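Local coordinates for phosphate ABC transporter, phosphate-binding protein (Clostridium perfringens, PDB 4Q8R), which binds inorganic phosphate between two lobes and probably delivers it to an ABC-type membrane transporter, at residues Ala43-Ala48 with Arg60-Glu65; Ala210-Glu215 with Ser223-Ile228; Asp79-Ile84 with Arg132-Glu137; Ser11-Pro16 with Asp154-Ile159. One frame throughout, in Å; residues are numbered along the deposited sequence.

In the fold
The four contacts are spread over the two-lobed periplasmic binding protein fold, and interaction 4 lies at its bound phosphate, where S11-P16 and D154-I159 meet. Interaction 3 is its closest neighbour, with centres about 12 Å apart, and the helix carrying R132-E137 begins at the same anion. Interactions 1 and 2, about 15 Å apart between centres, touch directly: L62 CD2 packs 4.0 Å from V211 CG1. Interaction 1 also reaches interaction 3, R60 CD standing 3.8 Å from D133 OD1. Interactions 2 and 3 are about 25 Å apart between centres, yet both use the sheet in which strands 205-213 and 71-86 are neighbours. The zinc ion at D61 belongs to interaction 1.

Interaction 1 of 4, residues Ala43-Ala48 with Arg60-Glu65; sequences AGIKNA and RDLKGE. With ZN (zinc ion), chain F.
I45 places CG1 anti to its carbonyl carbon (chi1 -67°) and continues extended to CD1, while R60 holds CG between its own backbone N and carbonyl carbon (chi1 56°) and stretches from there to NE; the isoleucine methyl is thereby laid over one face of the guanidinium. The contact belongs to one lobe of the periplasmic binding protein (PBP) fold, where helix 41-50 packs on the loop joining strand 55-58 to helix 64-68. CD1 of I45 sits 3.3 Å above the guanidinium plane of R60, shifted toward the rim, and NH1 is its nearest atom at 3.6 Å. CE of K63 lies over the opposite face, so the flat charged group is sandwiched between hydrocarbon. Its rim is held by polar partners: R60 NH1 donates to the backbone O of D61 at 3.0 Å, close to the guanidinium plane, and also pairs with E66, while NH2 bonds to S42. Together they would fix the rotation of the group and offset its buried charge. L62 is the other apolar partner, its CD2 lying 3.7 Å from I45 CD1 and close to CG1 and CG2 too; L71 of strand 71-86 packs on both residues. Between R60 and L62, D61 turns away from the helix toward a zinc ion shared with E73. D61 OD1 accepts a weak bond from L62 N and binds the zinc at 2.0 Å.

Interaction 2 of 4, residues Ala210-Glu215 with Ser223-Ile228; sequences AVYKEE and SFIDFI
A strand-on-helix packing within the PBP fold joins strand 205-213 to helix 219-229, with I225 of the helix meeting A210 and Y212 of the strand. The two strand residues alternate with V211, so both direct their side chains to the helix while V211 turns to the other side of the sheet. I225 is modelled in two conformers; in the one described here CD1 makes every close approach. This methyl lies 3.9 Å from CE2 of Y212, equally near CD2, and comes to the ring obliquely. CB of A210 is a looser neighbour, 4.4 Å from I225 CD1. With chi1 at -70°, CG1 of I225 stands opposite the carbonyl carbon, and an extended chi2 carries CD1 out from the helix to the strand. The contact is apolar and small, and I55 of strand 55-58 adds to it by touching both A210 and I225. On another side the helix packs against helix 15-28, where the F224 ring meets F25. Within the helix, CD1 of I228 lies 3.8 Å above one face of the F224 ring. Y212 pairs through its backbone with K72, and E214 OE1 lies in the plane of the tyrosine ring at its edge, 3.9 Å from Y212 CE1.

Interaction 3 of 4, residues Asp79-Ile84 with Arg132-Glu137; sequences DGIALI and RDAFQE
I81 and L83 of strand 71-86 carry the packing against A134 and F135 of helix 130-139. D79, at the start of the segment, instead directs its carboxylate to other parts of the structure, forming a salt bridge with R206 and a hydrogen bond with S174. I81 then points at the helix. Its CG1 stands opposite the carbonyl carbon and the chain is extended beyond it, which brings I81 CD1 to within 3.9 Å of A134 CB and 4.1 Å of the backbone N of F135. I81 CG2, the second branch, is a more distant neighbour of the ring, 4.4 Å from F135 CD1. The short strand and helix segments cross at -74° with their axes 10.0 Å apart, so only a brief part of each can touch. This is a helix lying across the sheet of the PBP fold, on a long strand that pairs with strand 205-213 at D79, where R206 is the partner, and with strand 182-187 at L83, consistent with a strand running between the lobes. A82 faces away from the helix, onto A184 and V178. L83, modelled in two conformers, returns to the contact in the one described here: CD1 lies 3.6 Å from CE1 of F135, approaching the ring obliquely, while CD2 sits in the ring plane at the edge, 3.7 Å from the same CE1. F135 CG lies anti to the backbone N (chi1 178°), which swings the ring along the helix flank to the leucine. The same ring stacks on Y172 and meets Y103 edge-to-face.

Interaction 4 of 4, residues Ser11-Pro16 with Asp154-Ile159; sequences STSVGP and DGSGNI. With PO4 (phosphate ion), chain B.
T12 and S156 form the tight part of the contact, a few polar atoms packed beside the bound phosphate. T12 OG1 accepts the backbone N-H of S156 at 3.1 Å (N-H...O 155°) and lies 2.7 Å from S156 OG, while it donates to O2 of the phosphate at 2.6 Å. A chi1 of 68° aims this hydroxyl at both partners, and T12 N grips the same O2 at 2.8 Å. Three donors of this segment reach O4: S11 OG, S13 OG at 2.7 Å and S13 N. S11 OG also takes the N-H of V14, an ST motif that ties the donor to the turn. The contact is looser at S13, where a water bridges the lobes: it donates to S13 OG at 2.8 Å and lies 2.7 Å from S156 OG. Toward solvent, D154, G157 and N158 are exposed, and N158 ND2 bonds to the backbone O of D154. S41, S59, R125, S129, the backbone N of G130 and T131 also bond to the phosphate. The contact thus joins the turn between strand 6-10 and helix 15-28 to the one between strand 151-153 and helix 156-164, whose N-cap position is taken by G155.

Interaction 1 of 4, residues Ala43-Ala48 with Arg60-Glu65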
loop_
_atom_site.group_PDB
_atom_site.type_symbol
_atom_site.label_atom_id
_atom_site.label_comp_id
_atom_site.label_asym_id
_atom_site.label_seq_id
_atom_site.Cartn_x
_atom_site.Cartn_y
_atom_site.Cartn_z
ATOM N N ALA A 43 4.673 12.089 -0.632
ATOM C CA ALA A 43 4.280 13.346 -1.231
ATOM C C ALA A 43 2.928 13.830 -0.669
ATOM O O ALA A 43 2.690 15.021 -0.519
ATOM C CB ALA A 43 4.220 13.228 -2.724
ATOM N N GLY A 44 2.023 12.905 -0.405
ATOM C CA GLY A 44 0.757 13.349 0.166
ATOM C C GLY A 44 0.930 13.885 1.602
ATOM O O GLY A 44 0.318 14.869 1.969
ATOM N N ILE A 45 1.777 13.253 2.386
ATOM C CA ILE A 45 2.104 13.701 3.736
ATOM C C ILE A 45 2.709 15.082 3.678
ATOM O O ILE A 45 2.315 15.992 4.470
ATOM C CB ILE A 45 3.029 12.748 4.482
ATOM C CG1 ILE A 45 2.324 11.409 4.785
ATOM C CG2 ILE A 45 3.525 13.353 5.765
ATOM C CD1 ILE A 45 3.263 10.289 5.129
ATOM N N LYS A 46 3.658 15.272 2.776
ATOM C CA LYS A 46 4.244 16.601 2.608
ATOM C C LYS A 46 3.243 17.659 2.150
ATOM O O LYS A 46 3.281 18.840 2.636
ATOM C CB LYS A 46 5.352 16.496 1.560
ATOM C CG LYS A 46 6.039 17.806 1.311
ATOM C CD LYS A 46 6.735 18.245 2.575
ATOM C CE LYS A 46 8.111 17.635 2.801
ATOM N NZ LYS A 46 8.793 18.826 3.293
ATOM N N ASN A 47 2.311 17.275 1.269
ATOM C CA ASN A 47 1.253 18.199 0.883
ATOM C C ASN A 47 0.353 18.592 2.078
ATOM O O ASN A 47 -0.054 19.772 2.227
ATOM C CB ASN A 47 0.386 17.632 -0.220
ATOM C CG ASN A 47 1.024 17.731 -1.583
ATOM O OD1 ASN A 47 1.973 18.513 -1.791
ATOM N ND2 ASN A 47 0.483 16.974 -2.545
ATOM N N ALA A 48 0.081 17.647 2.961
ATOM C CA ALA A 48 -0.649 17.972 4.188
ATOM C C ALA A 48 0.166 18.866 5.140
ATOM O O ALA A 48 -0.393 19.802 5.699
ATOM C CB ALA A 48 -1.126 16.703 4.894
ATOM N N ARG A 60 1.803 4.194 5.400
ATOM C CA ARG A 60 2.816 3.894 6.420
ATOM C C ARG A 60 2.546 4.825 7.595
ATOM O O ARG A 60 1.797 5.811 7.437
ATOM C CB ARG A 60 4.254 4.153 5.914
ATOM C CG ARG A 60 4.482 5.555 5.397
ATOM C CD ARG A 60 5.949 5.864 5.422
ATOM N NE ARG A 60 6.315 7.080 4.734
ATOM C CZ ARG A 60 6.340 8.279 5.279
ATOM N NH1 ARG A 60 5.975 8.439 6.560
ATOM N NH2 ARG A 60 6.781 9.306 4.562
ATOM N N ASP A 61 3.132 4.540 8.739
ATOM C CA ASP A 61 3.026 5.483 9.820
ATOM C C ASP A 61 3.810 6.770 9.474
ATOM O O ASP A 61 4.714 6.756 8.643
ATOM C CB ASP A 61 3.584 4.913 11.085
ATOM C CG ASP A 61 3.053 5.602 12.278
ATOM O OD1 ASP A 61 2.283 6.593 12.172
ATOM O OD2 ASP A 61 3.411 5.166 13.342
ATOM N N LEU A 62 3.486 7.856 10.145
ATOM C CA LEU A 62 4.254 9.107 9.992
ATOM C C LEU A 62 5.618 8.958 10.600
ATOM O O LEU A 62 5.804 8.209 11.570
ATOM C CB LEU A 62 3.564 10.256 10.724
ATOM C CG LEU A 62 2.219 10.707 10.207
ATOM C CD1 LEU A 62 1.787 11.985 10.907
ATOM C CD2 LEU A 62 2.342 10.927 8.700
ATOM N N LYS A 63 6.565 9.688 10.043
ATOM C CA LYS A 63 7.866 9.858 10.691
ATOM C C LYS A 63 7.723 10.930 11.766
ATOM O O LYS A 63 6.840 11.786 11.696
ATOM C CB LYS A 63 8.894 10.245 9.663
ATOM C CG LYS A 63 9.070 9.201 8.529
ATOM C CD LYS A 63 9.876 9.806 7.395
ATOM C CE LYS A 63 9.999 8.946 6.140
ATOM N NZ LYS A 63 11.373 8.461 5.993
ATOM N N GLY A 64 8.598 10.884 12.758
ATOM C CA GLY A 64 8.550 11.832 13.877
ATOM C C GLY A 64 8.551 13.279 13.381
ATOM O O GLY A 64 7.871 14.160 13.909
ATOM N N GLU A 65 9.293 13.551 12.333
ATOM C CA GLU A 65 9.287 14.930 11.809
ATOM C C GLU A 65 8.049 15.430 11.077
ATOM O O GLU A 65 7.792 16.660 10.969
ATOM C CB GLU A 65 10.256 14.968 10.734
ATOM C CG GLU A 65 11.585 15.149 11.132
ATOM C CD GLU A 65 12.388 15.237 9.896
ATOM O OE1 GLU A 65 13.056 16.321 9.758
ATOM O OE2 GLU A 65 12.297 14.225 9.106
HETATM ZN ZN ZN F . 1.486 7.546 13.764
HETATM O O HOH W 1 0.533 6.075 13.869
#

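Interaction 2 of 4, residues Ala210-Glu215 with Ser223-Ile228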
loop_
_atom_site.group_PDB
_atom_site.type_symbol
_atom_site.label_atom_id
_atom_site.label_comp_id
_atom_site.label_asym_id
_atom_site.label_seq_id
_atom_site.Cartn_x
_atom_site.Cartn_y
_atom_site.Cartn_z
ATOM N N ALA A 210 -5.349 8.794 7.330
ATOM C CA ALA A 210 -5.697 10.103 6.867
ATOM C C ALA A 210 -5.006 11.062 7.858
ATOM O O ALA A 210 -5.160 10.882 9.097
ATOM C CB ALA A 210 -7.215 10.266 6.974
ATOM N N VAL A 211 -4.238 12.035 7.341
ATOM C CA VAL A 211 -3.482 12.937 8.119
ATOM C C VAL A 211 -3.835 14.370 7.722
ATOM O O VAL A 211 -4.160 14.664 6.576
ATOM C CB VAL A 211 -1.940 12.706 8.046
ATOM C CG1 VAL A 211 -1.602 11.285 8.432
ATOM C CG2 VAL A 211 -1.375 13.066 6.659
ATOM N N TYR A 212 -3.818 15.251 8.708
ATOM C CA TYR A 212 -4.311 16.612 8.515
ATOM C C TYR A 212 -3.789 17.474 9.672
ATOM O O TYR A 212 -3.451 16.990 10.746
ATOM C CB TYR A 212 -5.849 16.646 8.453
ATOM C CG TYR A 212 -6.523 16.137 9.685
ATOM C CD1 TYR A 212 -6.767 16.984 10.778
ATOM C CD2 TYR A 212 -6.899 14.796 9.781
ATOM C CE1 TYR A 212 -7.389 16.525 11.901
ATOM C CE2 TYR A 212 -7.563 14.315 10.931
ATOM C CZ TYR A 212 -7.793 15.188 11.987
ATOM O OH TYR A 212 -8.384 14.774 13.147
ATOM N N LYS A 213 -3.742 18.766 9.419
ATOM C CA LYS A 213 -3.583 19.758 10.449
ATOM C C LYS A 213 -4.978 20.220 10.943
ATOM O O LYS A 213 -5.880 20.499 10.133
ATOM C CB LYS A 213 -2.832 20.939 9.891
ATOM C CG LYS A 213 -1.428 20.638 9.451
ATOM C CD LYS A 213 -0.861 21.996 9.140
ATOM C CE LYS A 213 0.615 21.998 9.108
ATOM N NZ LYS A 213 0.928 23.219 8.327
ATOM N N GLU A 214 -5.152 20.289 12.255
ATOM C CA GLU A 214 -6.451 20.690 12.824
ATOM C C GLU A 214 -6.894 22.044 12.280
ATOM O O GLU A 214 -8.110 22.271 12.081
ATOM C CB GLU A 214 -6.408 20.692 14.355
ATOM C CG GLU A 214 -7.808 20.685 15.019
ATOM C CD GLU A 214 -8.573 19.357 14.846
ATOM O OE1 GLU A 214 -8.038 18.304 15.283
ATOM O OE2 GLU A 214 -9.704 19.358 14.277
ATOM N N GLU A 215 -5.913 22.937 12.045
ATOM C CA GLU A 215 -6.176 24.299 11.527
ATOM C C GLU A 215 -6.737 24.326 10.103
ATOM O O GLU A 215 -7.405 25.317 9.736
ATOM C CB GLU A 215 -4.949 25.234 11.560
ATOM C CG GLU A 215 -4.058 25.109 12.789
ATOM C CD GLU A 215 -3.064 23.983 12.619
ATOM O OE1 GLU A 215 -3.292 22.886 13.214
ATOM O OE2 GLU A 215 -2.117 24.176 11.816
ATOM N N SER A 223 -16.375 15.707 8.158
ATOM C CA SER A 223 -17.517 14.863 7.735
ATOM C C SER A 223 -17.154 13.668 6.937
ATOM O O SER A 223 -17.685 12.572 7.153
ATOM C CB SER A 223 -18.507 15.658 6.855
ATOM O OG SER A 223 -19.385 16.157 7.706
ATOM N N PHE A 224 -16.287 13.894 5.966
ATOM C CA PHE A 224 -15.797 12.800 5.145
ATOM C C PHE A 224 -15.045 11.748 5.961
ATOM O O PHE A 224 -15.297 10.575 5.781
ATOM C CB PHE A 224 -14.984 13.342 3.969
ATOM C CG PHE A 224 -14.530 12.298 3.004
ATOM C CD1 PHE A 224 -15.441 11.366 2.479
ATOM C CD2 PHE A 224 -13.210 12.235 2.607
ATOM C CE1 PHE A 224 -15.037 10.361 1.587
ATOM C CE2 PHE A 224 -12.800 11.286 1.724
ATOM C CZ PHE A 224 -13.682 10.313 1.226
ATOM N N ILE A 225 -14.116 12.154 6.843
ATOM C CA ILE A 225 -13.358 11.199 7.633
ATOM C C ILE A 225 -14.334 10.418 8.548
ATOM O O ILE A 225 -14.199 9.213 8.749
ATOM C CB ILE A 225 -12.342 11.928 8.465
ATOM C CG1 ILE A 225 -11.232 12.489 7.524
ATOM C CG2 ILE A 225 -11.770 11.012 9.524
ATOM C CD1 ILE A 225 -10.185 13.331 8.213
ATOM N N ASP A 226 -15.290 11.119 9.155
ATOM C CA ASP A 226 -16.289 10.461 10.015
ATOM C C ASP A 226 -17.090 9.442 9.206
ATOM O O ASP A 226 -17.434 8.356 9.711
ATOM C CB ASP A 226 -17.181 11.518 10.702
ATOM C CG ASP A 226 -16.454 12.265 11.859
ATOM O OD1 ASP A 226 -15.389 11.811 12.366
ATOM O OD2 ASP A 226 -16.955 13.345 12.245
ATOM N N PHE A 227 -17.373 9.762 7.942
ATOM C CA PHE A 227 -18.085 8.805 7.105
ATOM C C PHE A 227 -17.250 7.553 6.855
ATOM O O PHE A 227 -17.736 6.455 6.867
ATOM C CB PHE A 227 -18.445 9.406 5.787
ATOM C CG PHE A 227 -19.013 8.422 4.842
ATOM C CD1 PHE A 227 -20.331 8.013 4.982
ATOM C CD2 PHE A 227 -18.234 7.859 3.820
ATOM C CE1 PHE A 227 -20.869 7.102 4.089
ATOM C CE2 PHE A 227 -18.765 6.931 2.944
ATOM C CZ PHE A 227 -20.081 6.546 3.070
ATOM N N ILE A 228 -15.964 7.740 6.583
ATOM C CA ILE A 228 -15.072 6.592 6.341
ATOM C C ILE A 228 -15.005 5.675 7.562
ATOM O O ILE A 228 -14.927 4.443 7.451
ATOM C CB ILE A 228 -13.659 7.057 5.951
ATOM C CG1 ILE A 228 -13.678 7.787 4.628
ATOM C CG2 ILE A 228 -12.684 5.852 5.908
ATOM C CD1 ILE A 228 -12.304 8.458 4.347
#

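Interaction 3 of 4, residues Asp79-Ile84 with Arg132-Glu137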
loop_
_atom_site.group_PDB
_atom_site.type_symbol
_atom_site.label_atom_id
_atom_site.label_comp_id
_atom_site.label_asym_id
_atom_site.label_seq_id
_atom_site.Cartn_x
_atom_site.Cartn_y
_atom_site.Cartn_z
ATOM N N ASP A 79 -4.016 -2.776 6.082
ATOM C CA ASP A 79 -3.797 -3.266 4.745
ATOM C C ASP A 79 -2.619 -4.257 4.716
ATOM O O ASP A 79 -1.511 -3.952 5.204
ATOM C CB ASP A 79 -3.489 -2.109 3.796
ATOM C CG ASP A 79 -3.239 -2.546 2.362
ATOM O OD1 ASP A 79 -4.078 -3.196 1.717
ATOM O OD2 ASP A 79 -2.207 -2.176 1.806
ATOM N N GLY A 80 -2.839 -5.411 4.107
ATOM C CA GLY A 80 -1.793 -6.343 3.839
ATOM C C GLY A 80 -1.015 -5.953 2.607
ATOM O O GLY A 80 -1.533 -5.306 1.682
ATOM N N ILE A 81 0.257 -6.325 2.611
ATOM C CA ILE A 81 1.089 -6.146 1.420
ATOM C C ILE A 81 1.362 -7.590 0.895
ATOM O O ILE A 81 1.949 -8.440 1.597
ATOM C CB ILE A 81 2.407 -5.475 1.715
ATOM C CG1 ILE A 81 2.167 -4.038 2.285
ATOM C CG2 ILE A 81 3.293 -5.441 0.455
ATOM C CD1 ILE A 81 3.399 -3.373 2.771
ATOM N N ALA A 82 0.948 -7.807 -0.331
ATOM C CA ALA A 82 1.187 -9.051 -1.046
ATOM C C ALA A 82 2.500 -8.958 -1.823
ATOM O O ALA A 82 2.873 -7.928 -2.304
ATOM C CB ALA A 82 0.078 -9.314 -2.023
ATOM N N LEU A 83 3.158 -10.107 -1.902
ATOM C CA LEU A 83 4.306 -10.321 -2.794
ATOM C C LEU A 83 3.704 -11.003 -3.980
ATOM O O LEU A 83 3.244 -12.196 -3.847
ATOM C CB LEU A 83 5.321 -11.288 -2.219
ATOM C CG LEU A 83 6.417 -10.776 -1.338
ATOM C CD1 LEU A 83 7.270 -9.855 -2.140
ATOM C CD2 LEU A 83 5.846 -10.122 -0.113
ATOM N N ILE A 84 3.655 -10.310 -5.094
ATOM C CA ILE A 84 3.002 -10.847 -6.284
ATOM C C ILE A 84 3.993 -11.356 -7.302
ATOM O O ILE A 84 5.058 -10.731 -7.532
ATOM C CB ILE A 84 2.038 -9.838 -6.902
ATOM C CG1 ILE A 84 2.683 -8.471 -7.173
ATOM C CG2 ILE A 84 0.839 -9.671 -5.970
ATOM C CD1 ILE A 84 1.891 -7.668 -8.154
ATOM N N ARG A 132 6.707 0.681 -0.032
ATOM C CA ARG A 132 8.139 0.356 -0.032
ATOM C C ARG A 132 8.725 0.464 1.399
ATOM O O ARG A 132 9.453 -0.405 1.879
ATOM C CB ARG A 132 8.889 1.264 -0.969
ATOM C CG ARG A 132 10.414 1.090 -0.934
ATOM C CD ARG A 132 11.039 1.701 -2.140
ATOM N NE ARG A 132 12.520 1.680 -2.005
ATOM C CZ ARG A 132 13.377 2.167 -2.886
ATOM N NH1 ARG A 132 12.953 2.716 -3.996
ATOM N NH2 ARG A 132 14.670 2.185 -2.604
ATOM N N ASP A 133 8.383 1.550 2.109
ATOM C CA ASP A 133 8.867 1.746 3.450
ATOM C C ASP A 133 8.495 0.591 4.395
ATOM O O ASP A 133 9.316 0.021 5.118
ATOM C CB ASP A 133 8.360 3.067 3.981
ATOM C CG ASP A 133 8.777 3.321 5.417
ATOM O OD1 ASP A 133 8.098 2.923 6.386
ATOM O OD2 ASP A 133 9.801 3.956 5.566
ATOM N N ALA A 134 7.190 0.262 4.413
ATOM C CA ALA A 134 6.716 -0.806 5.263
ATOM C C ALA A 134 7.250 -2.164 4.876
ATOM O O ALA A 134 7.666 -2.933 5.725
ATOM C CB ALA A 134 5.186 -0.869 5.201
ATOM N N PHE A 135 7.300 -2.424 3.586
ATOM C CA PHE A 135 7.860 -3.677 3.099
ATOM C C PHE A 135 9.293 -3.863 3.522
ATOM O O PHE A 135 9.689 -4.914 4.051
ATOM C CB PHE A 135 7.796 -3.673 1.550
ATOM C CG PHE A 135 8.390 -4.889 0.898
ATOM C CD1 PHE A 135 7.618 -6.066 0.777
ATOM C CD2 PHE A 135 9.642 -4.874 0.348
ATOM C CE1 PHE A 135 8.111 -7.206 0.194
ATOM C CE2 PHE A 135 10.164 -6.028 -0.269
ATOM C CZ PHE A 135 9.406 -7.195 -0.358
ATOM N N GLN A 136 10.099 -2.821 3.337
ATOM C CA GLN A 136 11.510 -2.932 3.709
ATOM C C GLN A 136 11.755 -3.115 5.181
ATOM O O GLN A 136 12.571 -3.923 5.612
ATOM C CB GLN A 136 12.301 -1.728 3.164
ATOM C CG GLN A 136 12.342 -1.731 1.662
ATOM C CD GLN A 136 13.038 -0.565 1.012
ATOM O OE1 GLN A 136 13.286 -0.575 -0.191
ATOM N NE2 GLN A 136 13.213 0.522 1.765
ATOM N N GLU A 137 10.942 -2.440 5.988
ATOM C CA GLU A 137 10.971 -2.553 7.433
ATOM C C GLU A 137 10.634 -3.951 7.904
ATOM O O GLU A 137 11.292 -4.509 8.754
ATOM C CB GLU A 137 9.999 -1.518 8.079
ATOM C CG GLU A 137 10.142 -1.476 9.592
ATOM C CD GLU A 137 9.459 -0.298 10.276
ATOM O OE1 GLU A 137 9.102 -0.450 11.459
ATOM O OE2 GLU A 137 9.303 0.770 9.649
#

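Interaction 4 of 4, residues Ser11-Pro16 with Asp154-Ile159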
loop_
_atom_site.group_PDB
_atom_site.type_symbol
_atom_site.label_atom_id
_atom_site.label_comp_id
_atom_site.label_asym_id
_atom_site.label_seq_id
_atom_site.Cartn_x
_atom_site.Cartn_y
_atom_site.Cartn_z
ATOM N N SER A 11 -1.022 8.348 -0.953
ATOM C CA SER A 11 -0.830 6.932 -1.208
ATOM C C SER A 11 -1.603 6.391 -2.419
ATOM O O SER A 11 -2.849 6.538 -2.481
ATOM C CB SER A 11 -1.272 6.181 0.045
ATOM O OG SER A 11 -1.401 4.792 -0.128
ATOM N N THR A 12 -0.906 5.658 -3.284
ATOM C CA THR A 12 -1.540 4.915 -4.326
ATOM C C THR A 12 -2.288 3.694 -3.759
ATOM O O THR A 12 -3.275 3.250 -4.366
ATOM C CB THR A 12 -0.577 4.493 -5.463
ATOM O OG1 THR A 12 0.365 3.533 -5.000
ATOM C CG2 THR A 12 0.120 5.706 -6.032
ATOM N N SER A 13 -1.824 3.138 -2.649
ATOM C CA SER A 13 -2.461 1.963 -2.051
ATOM C C SER A 13 -3.865 2.356 -1.561
ATOM O O SER A 13 -4.799 1.559 -1.687
ATOM C CB SER A 13 -1.669 1.453 -0.864
ATOM O OG SER A 13 -0.331 1.115 -1.203
ATOM N N VAL A 14 -3.973 3.578 -1.047
ATOM C CA VAL A 14 -5.256 4.071 -0.502
ATOM C C VAL A 14 -6.179 4.552 -1.575
ATOM O O VAL A 14 -7.386 4.658 -1.321
ATOM C CB VAL A 14 -5.012 5.207 0.579
ATOM C CG1 VAL A 14 -6.305 5.653 1.290
ATOM C CG2 VAL A 14 -4.092 4.710 1.658
ATOM N N GLY A 15 -5.700 4.830 -2.782
ATOM C CA GLY A 15 -6.510 5.430 -3.833
ATOM C C GLY A 15 -7.836 4.689 -4.143
ATOM O O GLY A 15 -8.883 5.344 -4.175
ATOM N N PRO A 16 -7.809 3.332 -4.320
ATOM C CA PRO A 16 -9.054 2.664 -4.703
ATOM C C PRO A 16 -10.111 2.855 -3.607
ATOM O O PRO A 16 -11.259 3.225 -3.916
ATOM C CB PRO A 16 -8.633 1.200 -4.833
ATOM C CG PRO A 16 -7.218 1.347 -5.434
ATOM C CD PRO A 16 -6.638 2.478 -4.611
ATOM N N ASP A 154 6.683 3.196 -10.684
ATOM C CA ASP A 154 6.134 4.362 -10.043
ATOM C C ASP A 154 4.658 4.143 -9.837
ATOM O O ASP A 154 3.874 4.287 -10.766
ATOM C CB ASP A 154 6.395 5.598 -10.909
ATOM C CG ASP A 154 6.142 6.885 -10.197
ATOM O OD1 ASP A 154 5.737 6.917 -9.000
ATOM O OD2 ASP A 154 6.419 7.904 -10.860
ATOM N N GLY A 155 4.324 3.762 -8.637
ATOM C CA GLY A 155 2.984 3.609 -8.200
ATOM C C GLY A 155 2.479 2.158 -8.254
ATOM O O GLY A 155 3.021 1.298 -8.924
ATOM N N SER A 156 1.445 1.874 -7.435
ATOM C CA SER A 156 0.846 0.535 -7.334
ATOM C C SER A 156 0.467 0.007 -8.715
ATOM O O SER A 156 0.668 -1.179 -9.000
ATOM C CB SER A 156 -0.408 0.600 -6.464
ATOM O OG SER A 156 -0.125 0.849 -5.103
ATOM N N GLY A 157 -0.232 0.822 -9.501
ATOM C CA GLY A 157 -0.713 0.373 -10.822
ATOM C C GLY A 157 0.448 -0.126 -11.697
ATOM O O GLY A 157 0.363 -1.145 -12.423
ATOM N N ASN A 158 1.561 0.617 -11.647
ATOM C CA ASN A 158 2.708 0.297 -12.482
ATOM C C ASN A 158 3.387 -0.994 -12.030
ATOM O O ASN A 158 3.828 -1.786 -12.858
ATOM C CB ASN A 158 3.692 1.447 -12.621
ATOM C CG ASN A 158 3.177 2.508 -13.616
ATOM O OD1 ASN A 158 2.461 2.190 -14.573
ATOM N ND2 ASN A 158 3.539 3.745 -13.424
ATOM N N ILE A 159 3.487 -1.247 -10.727
ATOM C CA ILE A 159 4.120 -2.452 -10.286
ATOM C C ILE A 159 3.269 -3.677 -10.679
ATOM O O ILE A 159 3.800 -4.700 -11.110
ATOM C CB ILE A 159 4.569 -2.379 -8.824
ATOM C CG1 ILE A 159 5.562 -3.515 -8.468
ATOM C CG2 ILE A 159 3.420 -2.421 -7.838
ATOM C CD1 ILE A 159 6.406 -3.215 -7.187
HETATM P P PO4 B . 1.997 4.105 -1.632
HETATM O O1 PO4 B . 2.537 5.231 -0.737
HETATM O O2 PO4 B . 1.657 4.617 -3.016
HETATM O O3 PO4 B . 2.953 2.920 -1.619
HETATM O O4 PO4 B . 0.693 3.570 -0.952
HETATM O O HOH W 2 0.523 -0.823 -3.034
#